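Local coordinates for protein laminin subunit ALPHA-1 (Mus musculus, PDB 2JD4) that forms the LG4-5 domain pair of the laminin alpha1 chain, a basement membrane protein, binds magnesium ions and probably serves cell surface anchorage, at residues N29-P35 and P184-V190; S39-L45 and T136-R142; E78-H82 and V94-L100. The protein carries 4 engineered substitutions. One frame throughout, in Å; residues are numbered along the deposited sequence.

In the fold
All three contacts belong to the first of the two laminin G domains, a beta sandwich. Contacts 1 and 3 lie at the two edges of the same antiparallel sheet. Contact 1 adds edge strand 186-188 to strand 31-35. Contact 3 joins strand 80-86 to the other edge strand, 91-95. The centres of contacts 1 and 3 are about 25 Å apart, and their nearest atoms about 15 Å. Contact 2 holds part of the metal site: Thr137 and Asp139 bind magnesium, with Asp70 and Leu87 completing the protein ligands. Its centre is 21 Å from that of contact 1 and 24 Å from that of contact 3. Residues 39-45 follow shortly after 29-35, linking contacts 1 and 2 along the chain.

Contact 1 of 3, residues N29-P35 and P184-V190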
# COMPACT_ATOMS: atom_id res chain seq x y z
N ASN A 29 2.01 -9.08 -4.91
CA ASN A 29 3.06 -9.91 -5.53
C ASN A 29 4.01 -9.19 -6.49
O ASN A 29 4.55 -9.80 -7.41
CB ASN A 29 2.43 -11.11 -6.22
CG ASN A 29 1.76 -12.06 -5.24
OD1 ASN A 29 2.43 -12.78 -4.49
ND2 ASN A 29 0.44 -12.05 -5.23
N SER A 30 4.21 -7.90 -6.28
CA SER A 30 5.15 -7.16 -7.12
C SER A 30 6.54 -7.69 -6.77
O SER A 30 6.87 -7.81 -5.59
CB SER A 30 5.10 -5.66 -6.80
OG SER A 30 3.79 -5.14 -6.95
N HIS A 31 7.35 -8.01 -7.77
CA HIS A 31 8.69 -8.52 -7.50
C HIS A 31 9.55 -8.62 -8.76
O HIS A 31 9.06 -8.46 -9.88
CB HIS A 31 8.59 -9.93 -6.90
CG HIS A 31 8.19 -10.97 -7.89
ND1 HIS A 31 6.90 -11.08 -8.38
CD2 HIS A 31 8.92 -11.87 -8.59
CE1 HIS A 31 6.86 -12.00 -9.33
NE2 HIS A 31 8.07 -12.49 -9.47
N LEU A 32 10.83 -8.88 -8.54
CA LEU A 32 11.81 -9.10 -9.60
C LEU A 32 12.51 -10.40 -9.21
O LEU A 32 12.77 -10.63 -8.03
CB LEU A 32 12.87 -7.99 -9.66
CG LEU A 32 12.51 -6.56 -10.08
CD1 LEU A 32 13.78 -5.71 -10.05
CD2 LEU A 32 11.90 -6.56 -11.47
N VAL A 33 12.78 -11.26 -10.19
CA VAL A 33 13.50 -12.50 -9.94
C VAL A 33 14.84 -12.27 -10.63
O VAL A 33 14.91 -12.16 -11.85
CB VAL A 33 12.79 -13.71 -10.55
CG1 VAL A 33 13.63 -14.97 -10.34
CG2 VAL A 33 11.41 -13.88 -9.91
N LEU A 34 15.90 -12.17 -9.83
CA LEU A 34 17.23 -11.90 -10.34
C LEU A 34 18.17 -13.10 -10.28
O LEU A 34 18.20 -13.83 -9.28
CB LEU A 34 17.85 -10.74 -9.57
CG LEU A 34 17.04 -9.45 -9.47
CD1 LEU A 34 17.82 -8.43 -8.65
CD2 LEU A 34 16.76 -8.90 -10.86
N PRO A 35 18.96 -13.32 -11.34
CA PRO A 35 19.90 -14.44 -11.40
C PRO A 35 21.11 -14.19 -10.50
O PRO A 35 21.55 -13.06 -10.36
CB PRO A 35 20.32 -14.48 -12.88
CG PRO A 35 19.39 -13.52 -13.59
CD PRO A 35 19.04 -12.49 -12.56
N PRO A 184 16.14 -8.93 -15.34
CA PRO A 184 15.51 -9.95 -14.49
C PRO A 184 15.07 -11.19 -15.27
O PRO A 184 14.79 -11.10 -16.46
CB PRO A 184 14.33 -9.20 -13.88
CG PRO A 184 13.93 -8.27 -14.98
CD PRO A 184 15.27 -7.74 -15.46
N LEU A 185 15.03 -12.33 -14.59
CA LEU A 185 14.61 -13.59 -15.18
C LEU A 185 13.11 -13.52 -15.44
O LEU A 185 12.60 -14.05 -16.43
CB LEU A 185 14.90 -14.75 -14.22
CG LEU A 185 16.36 -15.17 -14.08
CD1 LEU A 185 16.55 -16.05 -12.85
CD2 LEU A 185 16.79 -15.90 -15.35
N SER A 186 12.40 -12.87 -14.52
CA SER A 186 10.96 -12.70 -14.62
C SER A 186 10.57 -11.59 -13.66
O SER A 186 11.39 -11.16 -12.85
CB SER A 186 10.23 -14.00 -14.28
OG SER A 186 10.60 -14.51 -13.01
N ALA A 187 9.33 -11.13 -13.74
CA ALA A 187 8.86 -10.06 -12.88
C ALA A 187 7.36 -9.90 -12.96
O ALA A 187 6.71 -10.43 -13.86
CB ALA A 187 9.54 -8.76 -13.27
N SER A 188 6.80 -9.16 -12.01
CA SER A 188 5.38 -8.91 -12.01
C SER A 188 5.04 -7.63 -11.26
O SER A 188 5.57 -7.37 -10.19
CB SER A 188 4.63 -10.09 -11.37
OG SER A 188 3.25 -9.78 -11.24
N ALA A 189 4.18 -6.83 -11.88
CA ALA A 189 3.67 -5.59 -11.32
C ALA A 189 4.65 -4.61 -10.69
O ALA A 189 4.41 -4.12 -9.58
CB ALA A 189 2.55 -5.91 -10.31
N VAL A 190 5.75 -4.31 -11.37
CA VAL A 190 6.71 -3.36 -10.83
C VAL A 190 6.54 -2.03 -11.57
O VAL A 190 6.08 -2.01 -12.71
CB VAL A 190 8.15 -3.90 -11.00
CG1 VAL A 190 9.15 -2.86 -10.53
CG2 VAL A 190 8.32 -5.18 -10.16
O HOH W 1 8.37 -14.38 -11.54
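This contact is the edge of an antiparallel sheet in the beta sandwich of a laminin G domain. Strand 186-188 runs along strand 31-35 at an axis distance of 4.9 Å and an angle of 169°. Four backbone bonds join the segments. His31 N donates to Ser188 O (3.1 Å), and Ser188 N returns a bond to His31 O (3.2 Å). Val33 N donates to Ser186 O (3.0 Å). Val33 O accepts from Leu185 N (2.7 Å). The backbone of Leu32 and Leu34 faces the other way and pairs with Leu146 and Leu144 of strand 143-146, so strand 31-35 is bonded along both sides. Ser188 O also receives a CA-H...O contact from Ser30 CA at 3.1 Å.

The His31 ring has both nitrogens satisfied. ND1 donates to Asn29 O (2.8 Å), within the same segment. NE2 is 2.8 Å from water 1, which is also bonded to Ser186 OG at 2.7 Å. The water thus bridges the two strands on the face that carries His31, Val33 and Ser188. On this side Val33 CG1 meets Leu185 CD1 at 4.0 Å, and Pro35 CG lies 3.5 Å from Leu185 CG. Just before the strand, Ser30 O accepts a bond from Ser164 OG, and Ser30 OG is bonded to Ser27 N.

The other face is apolar. In the non-hydrogen-bonded pair Leu32-Ala187, the CA atoms are 4.5 Å apart. Leu32 CD2 packs 3.7 Å from Ala187 CB and 4.1 Å from Val190 CG2. At the far end, Leu34 CD2 meets Pro184 CB at 3.9 Å.

Contact 2 of 3, residues S39-L45 and T136-R142; sequences SDVRKRL and TTLDVER. With MG (magnesium ion), chain C.
Segment 39-45 begins extended at Ser39 and Asp40. It turns through Val41 (-91/3), Arg42 (-51/-47) and Lys43 (-110/-2), then enters strand 44-53. Segment 136-142 is a loop, extended from Thr137 to Glu141. The two run in opposite directions, closest where Arg42 CA is 4.4 Å from Leu138 CA. There Leu138 N donates to Arg42 O (2.9 Å), and Arg42 CA makes a CA-H...O contact with Leu138 O (3.4 Å).

Leu138 is the main bump, with chi1 t and chi2 p. It fills the hollow between two side chains: its CD2 is 4.1 Å from Val41 CG2 and 3.7 Å from Leu45 CD2. Tyr112 also touches it. Val41 points at the loop, and its CG2 meets Val140 CG2 at 4.1 Å. This loop carries part of the metal site of the laminin G domain. Thr137 O (2.2 Å) and Asp139 OD2 (2.3 Å) bind MG, with waters 2 and 3; Asp70 and Leu87 complete the site.

Within the turn, Asp40 OD2 forms a salt bridge with Arg42 NH2 (2.6 Å), and Asp40 OD1 accepts from Arg42 NE (2.9 Å). Arg142 (chi1 m, chi2 -97°, chi3 p) curls back, its NH2 donating to Ser39 O at a very short 2.4 Å.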
# COMPACT_ATOMS: atom_id res chain seq x y z
N SER A 39 28.13 -15.45 -7.37
CA SER A 39 28.11 -15.55 -5.92
C SER A 39 28.14 -16.97 -5.38
O SER A 39 27.45 -17.85 -5.88
CB SER A 39 26.88 -14.82 -5.36
OG SER A 39 26.92 -13.44 -5.67
N ASP A 40 28.97 -17.19 -4.36
CA ASP A 40 29.04 -18.48 -3.68
C ASP A 40 28.60 -18.11 -2.27
O ASP A 40 29.41 -17.65 -1.47
CB ASP A 40 30.46 -19.03 -3.64
CG ASP A 40 30.52 -20.43 -3.03
OD1 ASP A 40 29.57 -20.81 -2.31
OD2 ASP A 40 31.51 -21.15 -3.27
N VAL A 41 27.32 -18.29 -1.97
CA VAL A 41 26.79 -17.90 -0.66
C VAL A 41 26.81 -18.98 0.42
O VAL A 41 26.34 -18.75 1.53
CB VAL A 41 25.35 -17.38 -0.80
CG1 VAL A 41 25.30 -16.27 -1.84
CG2 VAL A 41 24.42 -18.52 -1.19
N ARG A 42 27.34 -20.16 0.09
CA ARG A 42 27.39 -21.26 1.05
C ARG A 42 27.97 -20.88 2.41
O ARG A 42 27.41 -21.21 3.46
CB ARG A 42 28.18 -22.43 0.46
CG ARG A 42 27.47 -23.15 -0.68
CD ARG A 42 28.36 -24.22 -1.29
NE ARG A 42 29.51 -23.64 -1.97
CZ ARG A 42 30.47 -24.35 -2.55
NH1 ARG A 42 30.41 -25.68 -2.54
NH2 ARG A 42 31.48 -23.74 -3.15
N LYS A 43 29.10 -20.18 2.40
CA LYS A 43 29.75 -19.79 3.65
C LYS A 43 29.69 -18.29 3.91
O LYS A 43 30.16 -17.82 4.95
CB LYS A 43 31.22 -20.24 3.62
CG LYS A 43 31.43 -21.73 3.81
CD LYS A 43 31.09 -22.15 5.24
CE LYS A 43 31.34 -23.64 5.46
NZ LYS A 43 32.76 -24.00 5.24
N ARG A 44 29.10 -17.54 3.00
CA ARG A 44 29.02 -16.10 3.18
C ARG A 44 27.94 -15.46 2.32
O ARG A 44 27.86 -15.70 1.11
CB ARG A 44 30.38 -15.47 2.86
CG ARG A 44 30.42 -13.95 2.94
CD ARG A 44 31.86 -13.45 2.85
NE ARG A 44 32.50 -13.83 1.59
CZ ARG A 44 32.21 -13.30 0.41
NH1 ARG A 44 31.28 -12.36 0.31
NH2 ARG A 44 32.86 -13.70 -0.68
N LEU A 45 27.09 -14.66 2.96
CA LEU A 45 26.02 -13.95 2.26
C LEU A 45 25.99 -12.51 2.74
O LEU A 45 25.54 -12.23 3.86
CB LEU A 45 24.66 -14.61 2.53
CG LEU A 45 23.43 -13.90 1.94
CD1 LEU A 45 23.47 -13.96 0.42
CD2 LEU A 45 22.15 -14.54 2.47
N THR A 136 26.60 -26.25 8.15
CA THR A 136 27.61 -25.23 7.90
C THR A 136 27.45 -24.47 6.59
O THR A 136 28.20 -23.53 6.34
CB THR A 136 29.03 -25.85 7.91
OG1 THR A 136 29.19 -26.70 6.77
CG2 THR A 136 29.25 -26.65 9.17
N THR A 137 26.49 -24.86 5.76
CA THR A 137 26.33 -24.17 4.48
C THR A 137 24.91 -23.71 4.15
O THR A 137 23.93 -24.37 4.49
CB THR A 137 26.82 -25.05 3.31
OG1 THR A 137 26.00 -26.22 3.20
CG2 THR A 137 28.27 -25.47 3.53
N LEU A 138 24.82 -22.55 3.50
CA LEU A 138 23.54 -22.00 3.06
C LEU A 138 23.43 -22.49 1.62
O LEU A 138 24.08 -21.95 0.73
CB LEU A 138 23.54 -20.47 3.09
CG LEU A 138 22.33 -19.77 2.45
CD1 LEU A 138 21.05 -20.09 3.24
CD2 LEU A 138 22.57 -18.26 2.42
N ASP A 139 22.61 -23.52 1.42
CA ASP A 139 22.42 -24.11 0.10
C ASP A 139 21.09 -23.68 -0.49
O ASP A 139 20.03 -24.15 -0.07
CB ASP A 139 22.45 -25.64 0.23
CG ASP A 139 23.67 -26.12 0.99
OD1 ASP A 139 24.78 -26.09 0.41
OD2 ASP A 139 23.52 -26.52 2.17
N VAL A 140 21.13 -22.78 -1.48
CA VAL A 140 19.91 -22.28 -2.10
C VAL A 140 20.01 -22.16 -3.62
O VAL A 140 21.11 -22.17 -4.17
CB VAL A 140 19.54 -20.89 -1.54
CG1 VAL A 140 19.38 -20.97 -0.02
CG2 VAL A 140 20.62 -19.89 -1.91
N GLU A 141 18.86 -22.05 -4.28
CA GLU A 141 18.79 -21.91 -5.73
C GLU A 141 19.48 -20.62 -6.16
O GLU A 141 19.48 -19.63 -5.43
CB GLU A 141 17.34 -21.88 -6.19
CG GLU A 141 16.61 -23.20 -6.07
CD GLU A 141 17.13 -24.24 -7.04
OE1 GLU A 141 18.29 -24.68 -6.87
OE2 GLU A 141 16.38 -24.60 -7.97
N ARG A 142 20.05 -20.64 -7.37
CA ARG A 142 20.77 -19.49 -7.93
C ARG A 142 19.82 -18.37 -8.36
O ARG A 142 19.91 -17.87 -9.49
CB ARG A 142 21.58 -19.94 -9.16
CG ARG A 142 22.54 -21.10 -8.93
CD ARG A 142 23.96 -20.62 -8.69
NE ARG A 142 24.12 -20.03 -7.37
CZ ARG A 142 25.12 -19.22 -7.02
NH1 ARG A 142 26.05 -18.90 -7.91
NH2 ARG A 142 25.18 -18.74 -5.79
MG MG C . 22.67 -26.20 4.26
O HOH W 2 24.23 -27.45 5.28
O HOH W 3 21.13 -27.96 4.08

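Contact 3 of 3, residues E78-H82 and V94-L100; sequences EGRLH and VSHPALL
Glu78 (54/37) and Gly79 (78/1) form a type I' turn. The chain then becomes strand 80-86. Segment 94-100 is extended at Val94 and Ser95, bends at Pro97 (-70/-28) and comes back beside Gly79. His82 and Ser95 are an antiparallel non-hydrogen-bonded pair with CA atoms 4.6 Å apart. Next, His96 N donates to Leu81 O (3.3 Å). The next backbone bond, Leu100 N to Gly79 O (3.2 Å), spans two residues on one side but four on the other.

His82 and Ser95 lie near the open end of the hairpin 80-86/91-95, at the edge of the laminin G beta sandwich; beyond them, toward Gly79 and Leu100, the segments part around a gap. Water 4 fills it, accepting from Leu81 N (2.8 Å) and donating to His96 O (2.8 Å) and Ala98 O (2.6 Å).

Arg80, with chi1 m and chi2 and chi3 t, reaches over the bulging chain. Its NE donates to Pro97 O (2.7 Å), and Leu99 CD1 lies over one guanidinium face, 3.6 Å from NH1. His82 ND1 and Ser95 OG are hydrogen-bonded at 3.0 Å. Leu81 (chi1 m, chi2 t) touches Met119 and Val121; its CD1 meets Leu100 CD2 at 3.2 Å.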
# COMPACT_ATOMS: atom_id res chain seq x y z
N GLU A 78 6.49 -3.87 11.58
CA GLU A 78 6.25 -2.78 12.52
C GLU A 78 7.28 -1.68 12.30
O GLU A 78 7.76 -1.06 13.24
CB GLU A 78 6.31 -3.29 13.96
CG GLU A 78 5.23 -4.33 14.29
CD GLU A 78 5.28 -4.81 15.74
OE1 GLU A 78 6.35 -5.28 16.18
OE2 GLU A 78 4.25 -4.71 16.43
N GLY A 79 7.62 -1.46 11.03
CA GLY A 79 8.57 -0.42 10.69
C GLY A 79 10.04 -0.73 10.92
O GLY A 79 10.89 0.12 10.66
N ARG A 80 10.35 -1.94 11.39
CA ARG A 80 11.74 -2.32 11.65
C ARG A 80 12.21 -3.56 10.90
O ARG A 80 11.40 -4.42 10.53
CB ARG A 80 11.95 -2.50 13.16
CG ARG A 80 11.81 -1.20 13.95
CD ARG A 80 12.28 -1.36 15.39
NE ARG A 80 12.42 -0.06 16.05
CZ ARG A 80 11.41 0.74 16.37
NH1 ARG A 80 10.16 0.38 16.10
NH2 ARG A 80 11.64 1.90 16.96
N LEU A 81 13.52 -3.66 10.70
CA LEU A 81 14.13 -4.76 9.96
C LEU A 81 14.49 -6.03 10.73
O LEU A 81 14.99 -5.97 11.85
CB LEU A 81 15.38 -4.24 9.24
CG LEU A 81 15.16 -3.13 8.21
CD1 LEU A 81 16.50 -2.58 7.72
CD2 LEU A 81 14.34 -3.68 7.06
N HIS A 82 14.25 -7.17 10.08
CA HIS A 82 14.55 -8.49 10.63
C HIS A 82 15.23 -9.34 9.55
O HIS A 82 14.71 -9.48 8.44
CB HIS A 82 13.25 -9.19 11.07
CG HIS A 82 12.49 -8.44 12.12
ND1 HIS A 82 12.79 -8.54 13.46
CD2 HIS A 82 11.48 -7.55 12.02
CE1 HIS A 82 11.98 -7.74 14.15
NE2 HIS A 82 11.18 -7.13 13.30
N VAL A 94 18.39 -11.99 13.37
CA VAL A 94 19.00 -10.73 13.80
C VAL A 94 18.00 -9.61 13.57
O VAL A 94 17.28 -9.60 12.57
CB VAL A 94 20.27 -10.39 12.97
CG1 VAL A 94 21.07 -9.32 13.69
CG2 VAL A 94 21.10 -11.63 12.72
N SER A 95 17.95 -8.66 14.50
CA SER A 95 17.04 -7.52 14.39
C SER A 95 17.83 -6.23 14.54
O SER A 95 18.94 -6.24 15.08
CB SER A 95 15.95 -7.58 15.47
OG SER A 95 15.12 -8.71 15.29
N HIS A 96 17.27 -5.13 14.05
CA HIS A 96 17.93 -3.84 14.15
C HIS A 96 16.88 -2.83 14.63
O HIS A 96 15.73 -2.86 14.19
CB HIS A 96 18.48 -3.42 12.79
CG HIS A 96 19.42 -2.26 12.85
ND1 HIS A 96 20.78 -2.38 12.66
CD2 HIS A 96 19.19 -0.94 13.09
CE1 HIS A 96 21.35 -1.20 12.78
NE2 HIS A 96 20.41 -0.31 13.04
N PRO A 97 17.27 -1.94 15.55
CA PRO A 97 16.39 -0.91 16.13
C PRO A 97 15.94 0.24 15.22
O PRO A 97 14.88 0.81 15.43
CB PRO A 97 17.20 -0.40 17.31
CG PRO A 97 18.60 -0.49 16.79
CD PRO A 97 18.61 -1.87 16.16
N ALA A 98 16.75 0.57 14.21
CA ALA A 98 16.42 1.67 13.31
C ALA A 98 15.00 1.64 12.77
O ALA A 98 14.50 0.60 12.33
CB ALA A 98 17.41 1.70 12.15
N LEU A 99 14.34 2.80 12.81
CA LEU A 99 12.99 2.94 12.28
C LEU A 99 13.20 3.40 10.84
O LEU A 99 13.78 4.47 10.61
CB LEU A 99 12.22 3.99 13.09
CG LEU A 99 10.70 4.04 12.92
CD1 LEU A 99 10.08 2.73 13.39
CD2 LEU A 99 10.13 5.21 13.72
N LEU A 100 12.75 2.61 9.87
CA LEU A 100 12.96 2.95 8.46
C LEU A 100 11.84 3.65 7.71
O LEU A 100 12.08 4.23 6.65
CB LEU A 100 13.34 1.70 7.67
CG LEU A 100 14.78 1.19 7.76
CD1 LEU A 100 15.10 0.68 9.17
CD2 LEU A 100 14.94 0.08 6.74
O HOH W 4 15.35 -1.75 11.68